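PDB 2WB0: E2A dna-binding protein from Human adenovirus 5, which binds single-stranded DNA and promotes elongation during viral strand-displacement replication, unwinding the template without ATP through its capacity to form multimers. Local coordinates for residues 42-46 with 71-76; 217-221 with 303-307; 233-239 with 334-340. Residues are numbered along the deposited sequence.

Interaction 1: residues 42-46 with 71-76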
loop_
_atom_site.group_PDB
_atom_site.type_symbol
_atom_site.label_atom_id
_atom_site.label_comp_id
_atom_site.label_asym_id
_atom_site.label_seq_id
_atom_site.Cartn_x
_atom_site.Cartn_y
_atom_site.Cartn_z
ATOM N N LEU A 42 -19.248 3.475 3.287
ATOM C CA LEU A 42 -18.679 2.417 4.060
ATOM C C LEU A 42 -17.485 2.966 4.878
ATOM O O LEU A 42 -17.260 2.559 6.038
ATOM C CB LEU A 42 -18.261 1.266 3.146
ATOM C CG LEU A 42 -19.413 0.747 2.289
ATOM C CD1 LEU A 42 -18.967 -0.402 1.399
ATOM C CD2 LEU A 42 -20.519 0.254 3.270
ATOM N N ALA A 43 -16.756 3.900 4.300
ATOM C CA ALA A 43 -15.702 4.582 5.052
ATOM C C ALA A 43 -16.325 5.384 6.237
ATOM O O ALA A 43 -15.735 5.462 7.322
ATOM C CB ALA A 43 -14.941 5.520 4.121
ATOM N N ALA A 44 -17.514 5.953 6.019
ATOM C CA ALA A 44 -18.228 6.699 7.085
ATOM C C ALA A 44 -18.678 5.762 8.222
ATOM O O ALA A 44 -18.592 6.116 9.408
ATOM C CB ALA A 44 -19.373 7.494 6.506
ATOM N N VAL A 45 -19.076 4.538 7.883
ATOM C CA VAL A 45 -19.268 3.524 8.909
ATOM C C VAL A 45 -17.982 3.312 9.756
ATOM O O VAL A 45 -17.975 3.367 11.037
ATOM C CB VAL A 45 -19.727 2.188 8.282
ATOM C CG1 VAL A 45 -19.724 1.083 9.299
ATOM C CG2 VAL A 45 -21.155 2.364 7.645
ATOM N N CYS A 46 -16.873 3.118 9.043
ATOM C CA CYS A 46 -15.655 2.786 9.732
ATOM C C CYS A 46 -15.204 3.974 10.616
ATOM O O CYS A 46 -14.759 3.770 11.742
ATOM C CB CYS A 46 -14.603 2.445 8.672
ATOM S SG CYS A 46 -14.960 0.884 7.812
ATOM N N MET A 71 -9.937 1.074 5.337
ATOM C CA MET A 71 -10.931 0.307 6.062
ATOM C C MET A 71 -12.227 0.166 5.210
ATOM O O MET A 71 -12.850 -0.906 5.178
ATOM C CB MET A 71 -11.297 1.061 7.343
ATOM C CG MET A 71 -10.263 0.862 8.460
ATOM S SD MET A 71 -10.814 1.560 10.040
ATOM C CE MET A 71 -11.824 0.262 10.575
ATOM N N GLY A 72 -12.607 1.265 4.570
ATOM C CA GLY A 72 -13.779 1.261 3.673
ATOM C C GLY A 72 -13.693 0.197 2.592
ATOM O O GLY A 72 -14.662 -0.542 2.328
ATOM N N ARG A 73 -12.550 0.093 1.948
ATOM C CA ARG A 73 -12.387 -0.933 0.954
ATOM C C ARG A 73 -12.459 -2.343 1.539
ATOM O O ARG A 73 -12.965 -3.287 0.891
ATOM C CB ARG A 73 -11.025 -0.750 0.269
ATOM C CG ARG A 73 -10.833 0.591 -0.539
ATOM C CD ARG A 73 -9.517 0.444 -1.363
ATOM N NE ARG A 73 -8.919 1.703 -1.924
ATOM C CZ ARG A 73 -7.707 1.814 -2.500
ATOM N NH1 ARG A 73 -6.809 0.784 -2.510
ATOM N NH2 ARG A 73 -7.344 3.011 -3.027
ATOM N N PHE A 74 -11.884 -2.527 2.728
ATOM C CA PHE A 74 -11.928 -3.858 3.324
ATOM C C PHE A 74 -13.344 -4.195 3.735
ATOM O O PHE A 74 -13.756 -5.314 3.565
ATOM C CB PHE A 74 -10.979 -3.935 4.511
ATOM C CG PHE A 74 -9.557 -3.930 4.107
ATOM C CD1 PHE A 74 -9.104 -4.793 3.098
ATOM C CD2 PHE A 74 -8.639 -3.018 4.704
ATOM C CE1 PHE A 74 -7.773 -4.825 2.698
ATOM C CE2 PHE A 74 -7.304 -3.059 4.312
ATOM C CZ PHE A 74 -6.852 -3.936 3.345
ATOM N N LEU A 75 -14.077 -3.225 4.249
ATOM C CA LEU A 75 -15.461 -3.443 4.640
ATOM C C LEU A 75 -16.282 -3.794 3.394
ATOM O O LEU A 75 -17.040 -4.767 3.355
ATOM C CB LEU A 75 -16.012 -2.150 5.208
ATOM C CG LEU A 75 -17.175 -2.205 6.233
ATOM C CD1 LEU A 75 -18.050 -0.981 6.348
ATOM C CD2 LEU A 75 -17.889 -3.577 6.598
ATOM N N GLN A 76 -16.089 -3.002 2.362
ATOM C CA GLN A 76 -16.623 -3.352 1.051
ATOM C C GLN A 76 -16.334 -4.772 0.625
ATOM O O GLN A 76 -17.225 -5.478 0.143
ATOM C CB GLN A 76 -16.125 -2.358 -0.020
ATOM C CG GLN A 76 -17.006 -2.515 -1.336
ATOM C CD GLN A 76 -16.468 -1.765 -2.503
ATOM O OE1 GLN A 76 -17.184 -0.996 -3.169
ATOM N NE2 GLN A 76 -15.214 -1.937 -2.739
#
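Helices 40-53 and 64-83 cross steeply here, their short segments running at 110° with axes 8.0 Å apart. The backbones come closest where two small residues meet: the CA atoms of Ala43 and Gly72 lie 4.1 Å apart, and Ala43 N comes within 4.0 Å of Gly72 CA. A side chain at position 72 would press on the methyl of Ala43, so the missing CB permits this spacing.

Larger side chains close the gap around that point. Leu75, with chi1 and chi2 both trans, extends straight across, and its CD1 is the hub of the contact: it lies 3.6 Å from Leu42 O, 3.9 Å from Leu42 CB, 4.0 Å from Val45 CG1 and 3.9 Å from Cys46 SG. The m rotamer of Cys46 turns SG into the interface, 3.7 Å from Met71 CB and 4.0 Å from Gly72 N. Leu42 adopts the common mt rotamer, which brings CD1 to 3.7 Å from Gln76 CB. No hydrogen bond links the segments; the joint is apolar packing within the all-alpha part of the protein. Beyond it, Val45 packs on Tyr22 and Val24, Met71 reaches Trp49 and Leu50, and the helix 64-83 leans on helix 300-315 through Met71 on Val310, Phe74 on Leu303 and Leu307, and Leu75 on Trp314.

Interaction 2: residues 217-221 with 303-307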
loop_
_atom_site.group_PDB
_atom_site.type_symbol
_atom_site.label_atom_id
_atom_site.label_comp_id
_atom_site.label_asym_id
_atom_site.label_seq_id
_atom_site.Cartn_x
_atom_site.Cartn_y
_atom_site.Cartn_z
ATOM N N LEU A 217 3.623 -9.422 2.006
ATOM C CA LEU A 217 3.342 -8.054 2.403
ATOM C C LEU A 217 1.961 -7.693 1.812
ATOM O O LEU A 217 1.752 -7.774 0.597
ATOM C CB LEU A 217 4.430 -7.091 1.841
ATOM C CG LEU A 217 4.135 -5.574 1.924
ATOM C CD1 LEU A 217 3.960 -5.076 3.430
ATOM C CD2 LEU A 217 5.221 -4.706 1.150
ATOM N N LEU A 218 1.060 -7.230 2.665
ATOM C CA LEU A 218 -0.179 -6.687 2.186
ATOM C C LEU A 218 0.141 -5.288 1.719
ATOM O O LEU A 218 0.600 -4.446 2.519
ATOM C CB LEU A 218 -1.108 -6.540 3.370
ATOM C CG LEU A 218 -2.585 -6.233 3.276
ATOM C CD1 LEU A 218 -3.196 -5.427 4.362
ATOM C CD2 LEU A 218 -3.388 -6.301 1.956
ATOM N N MET A 219 -0.117 -5.042 0.453
ATOM C CA MET A 219 0.232 -3.754 -0.196
ATOM C C MET A 219 -0.887 -3.276 -1.070
ATOM O O MET A 219 -1.609 -4.085 -1.686
ATOM C CB MET A 219 1.525 -3.919 -1.012
ATOM C CG MET A 219 1.423 -4.919 -2.251
ATOM S SD MET A 219 3.025 -5.080 -3.083
ATOM C CE MET A 219 2.407 -5.197 -4.730
ATOM N N PRO A 220 -1.017 -1.951 -1.230
ATOM C CA PRO A 220 -2.016 -1.480 -2.177
ATOM C C PRO A 220 -1.514 -1.524 -3.623
ATOM O O PRO A 220 -0.325 -1.240 -3.864
ATOM C CB PRO A 220 -2.259 -0.019 -1.735
ATOM C CG PRO A 220 -0.849 0.399 -1.202
ATOM C CD PRO A 220 -0.266 -0.863 -0.559
ATOM N N LEU A 221 -2.438 -1.840 -4.548
ATOM C CA LEU A 221 -2.223 -1.760 -5.980
ATOM C C LEU A 221 -2.802 -0.483 -6.535
ATOM O O LEU A 221 -2.440 -0.094 -7.679
ATOM C CB LEU A 221 -2.844 -2.948 -6.700
ATOM C CG LEU A 221 -2.165 -4.279 -6.488
ATOM C CD1 LEU A 221 -2.839 -5.198 -7.479
ATOM C CD2 LEU A 221 -0.685 -4.217 -6.768
ATOM N N LEU A 303 -1.675 -0.332 7.463
ATOM C CA LEU A 303 -2.518 -0.999 6.430
ATOM C C LEU A 303 -3.065 -2.365 6.922
ATOM O O LEU A 303 -4.248 -2.713 6.723
ATOM C CB LEU A 303 -1.723 -1.209 5.134
ATOM C CG LEU A 303 -2.414 -1.216 3.759
ATOM C CD1 LEU A 303 -1.553 -1.858 2.651
ATOM C CD2 LEU A 303 -3.954 -1.310 3.579
ATOM N N LEU A 304 -2.201 -3.147 7.566
ATOM C CA LEU A 304 -2.634 -4.425 8.121
ATOM C C LEU A 304 -3.643 -4.171 9.232
ATOM O O LEU A 304 -4.651 -4.840 9.301
ATOM C CB LEU A 304 -1.433 -5.184 8.672
ATOM C CG LEU A 304 -1.427 -6.705 8.787
ATOM C CD1 LEU A 304 -0.518 -7.369 9.826
ATOM C CD2 LEU A 304 -2.590 -7.552 8.166
ATOM N N ASN A 305 -3.406 -3.156 10.065
ATOM C CA ASN A 305 -4.362 -2.840 11.127
ATOM C C ASN A 305 -5.677 -2.357 10.564
ATOM O O ASN A 305 -6.726 -2.606 11.195
ATOM C CB ASN A 305 -3.865 -1.760 12.092
ATOM C CG ASN A 305 -3.138 -2.332 13.334
ATOM O OD1 ASN A 305 -3.295 -3.495 13.694
ATOM N ND2 ASN A 305 -2.409 -1.477 14.005
ATOM N N ALA A 306 -5.669 -1.714 9.370
ATOM C CA ALA A 306 -6.969 -1.307 8.773
ATOM C C ALA A 306 -7.744 -2.585 8.500
ATOM O O ALA A 306 -8.985 -2.646 8.759
ATOM C CB ALA A 306 -6.824 -0.571 7.477
ATOM N N LEU A 307 -7.062 -3.585 7.963
ATOM C CA LEU A 307 -7.737 -4.865 7.679
ATOM C C LEU A 307 -8.263 -5.556 8.977
ATOM O O LEU A 307 -9.419 -6.081 9.080
ATOM C CB LEU A 307 -6.822 -5.807 6.877
ATOM C CG LEU A 307 -7.347 -7.267 6.671
ATOM C CD1 LEU A 307 -8.675 -7.333 5.897
ATOM C CD2 LEU A 307 -6.292 -8.173 5.932
#
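This is a buried strand-on-helix packing contact in the interior of the DNA-binding domain, about 6 Å (centre to centre) from the middle of the chain. The strand 216-220, half of a two-stranded antiparallel sheet with 95-99, lies across helix 300-315, which follows the three-stranded sheet of the second zinc-binding region. The short segments are nearly perpendicular, at 92°, and their axes stand 9.2 Å apart, a separation filled by leucines.

Leu218 is the strand's main contribution. Its CB points at the helix, and CD1 settles against the turn 303-307, 3.9 Å from Leu304 CA, 4.3 Å from Leu303 CD2, and 4.4 Å from both Leu304 CD2 and Leu307 CD2. Residues 303 and 307, one helical turn apart, thus share one strand side chain. Met219 directs its CB away from the helix and packs on Phe275, Trp98 and Phe329 instead. Leu303 answers from the helix: chi1 and chi2 are both trans, so the side chain reaches the strand backbone, with CD1 at 3.9 Å from Met219 CA. Hydrogen bonding across the interface is absent, and the strand's backbone pairs with Trp98 and Ala96 of strand 95-99.

The surroundings continue the core, with Phe275 touching both Pro220 and Leu303, and Leu304 resting on Met203 and Leu206 of helix 189-206. Just past the strand comes Cys223, a ligand of one zinc ion. At the closest point, Leu303 CD1 lies 3.4 Å from Leu218 O and 3.6 Å from Pro220 CD.

Interaction 3: residues 233-239 with 334-340; sequences PFLGRQL and KHQYRNV
Two irregular segments run antiparallel and meet in a single beta bridge, the hydrogen-bonded pair Gly236-Arg338 (CA-CA 4.6 Å): Gly236 N donates to Arg338 O at 2.7 Å and Arg338 N to Gly236 O at 2.9 Å. Gly236 has phi/psi 84/-149, a conformation suited to glycine; residues 334-335 end a 3-10 turn. This bridged pair of loops lies beside the zinc sites, the side chain of Phe234 being about 6 Å from a bound zinc ion.

Tyr337 (chi1 trans) presents a ring face to Gly236 CA, a CH-pi contact 3.8 Å from the centroid. Arg338 (chi1 m, chi2 t, chi3 p) sends NH1 to Phe234 O, a weak 2.8 Å hydrogen bond, with Leu235 CD1 over a guanidinium face. Gln238 (chi1 and chi2 m) folds back, NE2 donating to Gly236 O (2.9 Å) and Phe234 O (3.1 Å). Leu239 CD2 is 3.3 Å from His335 ND1. Water 1 bridges Gln238 N (3.0 Å) and His335 O (2.7 Å); water 2 lies 2.7 Å from both Gln238 O and His335 ND1.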
loop_
_atom_site.group_PDB
_atom_site.type_symbol
_atom_site.label_atom_id
_atom_site.label_comp_id
_atom_site.label_asym_id
_atom_site.label_seq_id
_atom_site.Cartn_x
_atom_site.Cartn_y
_atom_site.Cartn_z
ATOM N N PRO A 233 -5.297 6.619 -18.635
ATOM C CA PRO A 233 -3.904 6.139 -18.543
ATOM C C PRO A 233 -3.007 7.261 -18.080
ATOM O O PRO A 233 -3.243 8.418 -18.438
ATOM C CB PRO A 233 -3.537 5.826 -20.009
ATOM C CG PRO A 233 -4.849 5.573 -20.696
ATOM C CD PRO A 233 -5.878 6.377 -19.983
ATOM N N PHE A 234 -1.981 6.928 -17.302
ATOM C CA PHE A 234 -0.984 7.917 -16.914
ATOM C C PHE A 234 0.400 7.289 -16.974
ATOM O O PHE A 234 0.562 6.068 -16.981
ATOM C CB PHE A 234 -1.260 8.511 -15.519
ATOM C CG PHE A 234 -1.472 7.460 -14.428
ATOM C CD1 PHE A 234 -0.368 6.886 -13.773
ATOM C CD2 PHE A 234 -2.756 7.111 -14.011
ATOM C CE1 PHE A 234 -0.524 5.900 -12.743
ATOM C CE2 PHE A 234 -2.941 6.111 -12.978
ATOM C CZ PHE A 234 -1.804 5.545 -12.304
ATOM N N LEU A 235 1.410 8.139 -17.029
ATOM C CA LEU A 235 2.752 7.614 -17.260
ATOM C C LEU A 235 3.434 7.378 -15.921
ATOM O O LEU A 235 2.895 7.736 -14.875
ATOM C CB LEU A 235 3.527 8.656 -18.064
ATOM C CG LEU A 235 3.597 8.622 -19.605
ATOM C CD1 LEU A 235 2.867 7.478 -20.287
ATOM C CD2 LEU A 235 3.180 9.923 -20.101
ATOM N N GLY A 236 4.626 6.792 -15.929
ATOM C CA GLY A 236 5.368 6.560 -14.661
ATOM C C GLY A 236 4.934 5.283 -13.968
ATOM O O GLY A 236 4.506 4.287 -14.615
ATOM N N ARG A 237 5.015 5.304 -12.645
ATOM C CA ARG A 237 4.835 4.044 -11.896
ATOM C C ARG A 237 3.331 3.723 -11.880
ATOM O O ARG A 237 2.554 4.644 -11.875
ATOM C CB ARG A 237 5.365 4.274 -10.481
ATOM C CG ARG A 237 5.227 3.039 -9.533
ATOM C CD ARG A 237 5.786 3.387 -8.122
ATOM N NE ARG A 237 7.209 3.747 -8.160
ATOM C CZ ARG A 237 7.762 4.980 -8.202
ATOM N NH1 ARG A 237 7.050 6.114 -8.225
ATOM N NH2 ARG A 237 9.105 5.076 -8.230
ATOM N N GLN A 238 2.960 2.437 -11.883
ATOM C CA GLN A 238 1.560 1.976 -12.044
ATOM C C GLN A 238 0.982 1.344 -10.788
ATOM O O GLN A 238 -0.113 0.757 -10.799
ATOM C CB GLN A 238 1.518 0.979 -13.193
ATOM C CG GLN A 238 1.991 1.650 -14.530
ATOM C CD GLN A 238 1.120 2.778 -14.940
ATOM O OE1 GLN A 238 -0.076 2.582 -15.145
ATOM N NE2 GLN A 238 1.679 3.973 -15.049
ATOM N N LEU A 239 1.692 1.464 -9.672
ATOM C CA LEU A 239 1.157 1.075 -8.386
ATOM C C LEU A 239 1.730 1.993 -7.350
ATOM O O LEU A 239 2.750 2.624 -7.554
ATOM C CB LEU A 239 1.576 -0.389 -7.965
ATOM C CG LEU A 239 1.435 -1.472 -9.038
ATOM C CD1 LEU A 239 2.541 -2.563 -8.997
ATOM C CD2 LEU A 239 0.011 -2.073 -8.818
ATOM N N LYS A 334 0.957 -5.294 -16.901
ATOM C CA LYS A 334 0.119 -4.187 -16.486
ATOM C C LYS A 334 0.774 -3.353 -15.378
ATOM O O LYS A 334 0.418 -2.186 -15.226
ATOM C CB LYS A 334 -1.321 -4.574 -16.044
ATOM C CG LYS A 334 -1.429 -5.607 -14.956
ATOM C CD LYS A 334 -2.824 -5.621 -14.271
ATOM C CE LYS A 334 -3.144 -7.037 -13.640
ATOM N NZ LYS A 334 -4.564 -7.239 -13.119
ATOM N N HIS A 335 1.697 -3.926 -14.598
ATOM C CA HIS A 335 2.288 -3.128 -13.523
ATOM C C HIS A 335 3.592 -2.478 -13.987
ATOM O O HIS A 335 4.250 -1.761 -13.222
ATOM C CB HIS A 335 2.600 -3.985 -12.269
ATOM C CG HIS A 335 1.413 -4.760 -11.756
ATOM N ND1 HIS A 335 0.250 -4.150 -11.346
ATOM C CD2 HIS A 335 1.207 -6.092 -11.633
ATOM C CE1 HIS A 335 -0.608 -5.071 -10.951
ATOM N NE2 HIS A 335 -0.041 -6.259 -11.098
ATOM N N GLN A 336 3.990 -2.758 -15.213
ATOM C CA GLN A 336 5.219 -2.160 -15.734
ATOM C C GLN A 336 5.233 -0.640 -15.763
ATOM O O GLN A 336 4.222 -0.015 -16.099
ATOM C CB GLN A 336 5.418 -2.679 -17.160
ATOM C CG GLN A 336 6.769 -2.546 -17.678
ATOM C CD GLN A 336 6.926 -3.467 -18.878
ATOM O OE1 GLN A 336 7.563 -4.530 -18.820
ATOM N NE2 GLN A 336 6.303 -3.074 -19.957
ATOM N N TYR A 337 6.362 -0.045 -15.387
ATOM C CA TYR A 337 6.522 1.383 -15.364
ATOM C C TYR A 337 6.321 1.872 -16.804
ATOM O O TYR A 337 6.745 1.185 -17.744
ATOM C CB TYR A 337 7.957 1.707 -14.956
ATOM C CG TYR A 337 8.211 3.141 -14.711
ATOM C CD1 TYR A 337 8.640 3.988 -15.737
ATOM C CD2 TYR A 337 8.101 3.660 -13.422
ATOM C CE1 TYR A 337 8.890 5.348 -15.483
ATOM C CE2 TYR A 337 8.386 4.994 -13.156
ATOM C CZ TYR A 337 8.747 5.830 -14.202
ATOM O OH TYR A 337 9.029 7.119 -13.912
ATOM N N ARG A 338 5.632 3.014 -16.935
ATOM C CA ARG A 338 5.411 3.616 -18.232
ATOM C C ARG A 338 6.334 4.746 -18.449
ATOM O O ARG A 338 6.107 5.895 -18.029
ATOM C CB ARG A 338 3.947 4.025 -18.461
ATOM C CG ARG A 338 3.018 2.779 -18.365
ATOM C CD ARG A 338 1.526 3.127 -18.681
ATOM N NE ARG A 338 1.378 3.515 -20.120
ATOM C CZ ARG A 338 0.815 4.638 -20.568
ATOM N NH1 ARG A 338 0.288 5.550 -19.740
ATOM N NH2 ARG A 338 0.807 4.856 -21.869
ATOM N N ASN A 339 7.365 4.424 -19.215
ATOM C CA ASN A 339 8.466 5.344 -19.323
ATOM C C ASN A 339 8.261 6.236 -20.549
ATOM O O ASN A 339 7.755 5.777 -21.542
ATOM C CB ASN A 339 9.790 4.562 -19.519
ATOM C CG ASN A 339 10.954 5.490 -19.472
ATOM O OD1 ASN A 339 11.023 6.339 -18.569
ATOM N ND2 ASN A 339 11.822 5.429 -20.477
ATOM N N VAL A 340 8.669 7.490 -20.475
ATOM C CA VAL A 340 8.808 8.243 -21.699
ATOM C C VAL A 340 10.247 8.805 -21.690
ATOM O O VAL A 340 10.678 9.319 -20.701
ATOM C CB VAL A 340 7.598 9.249 -21.950
ATOM C CG1 VAL A 340 7.360 10.147 -20.759
ATOM C CG2 VAL A 340 7.835 10.048 -23.293
HETATM O O HOH W 1 5.135 0.431 -11.979
HETATM O O HOH W 2 -0.757 -1.667 -11.748
HETATM O O HOH W 3 -1.838 -0.126 -14.981
#

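From the N terminus, interaction 1 comes first, closing a 24-residue connection within the helical region before the other two begin. Interaction 2 then joins strand 216-220 to helix 300-315, and interaction 3 starts inside that span and ends beyond it, so these two cross: 233-239 follows the strand, while 334-340 lies in the tail after the helix. Interactions 1 and 2 abut, Phe74 CD2 lying 3.6 Å from Leu307 CA, which makes helix 300-315 a shared wall between the all-alpha part and the core. Interactions 2 and 3 touch through Leu221 and Leu239, whereas 1 and 3 stay about 10 Å apart at their nearest atoms.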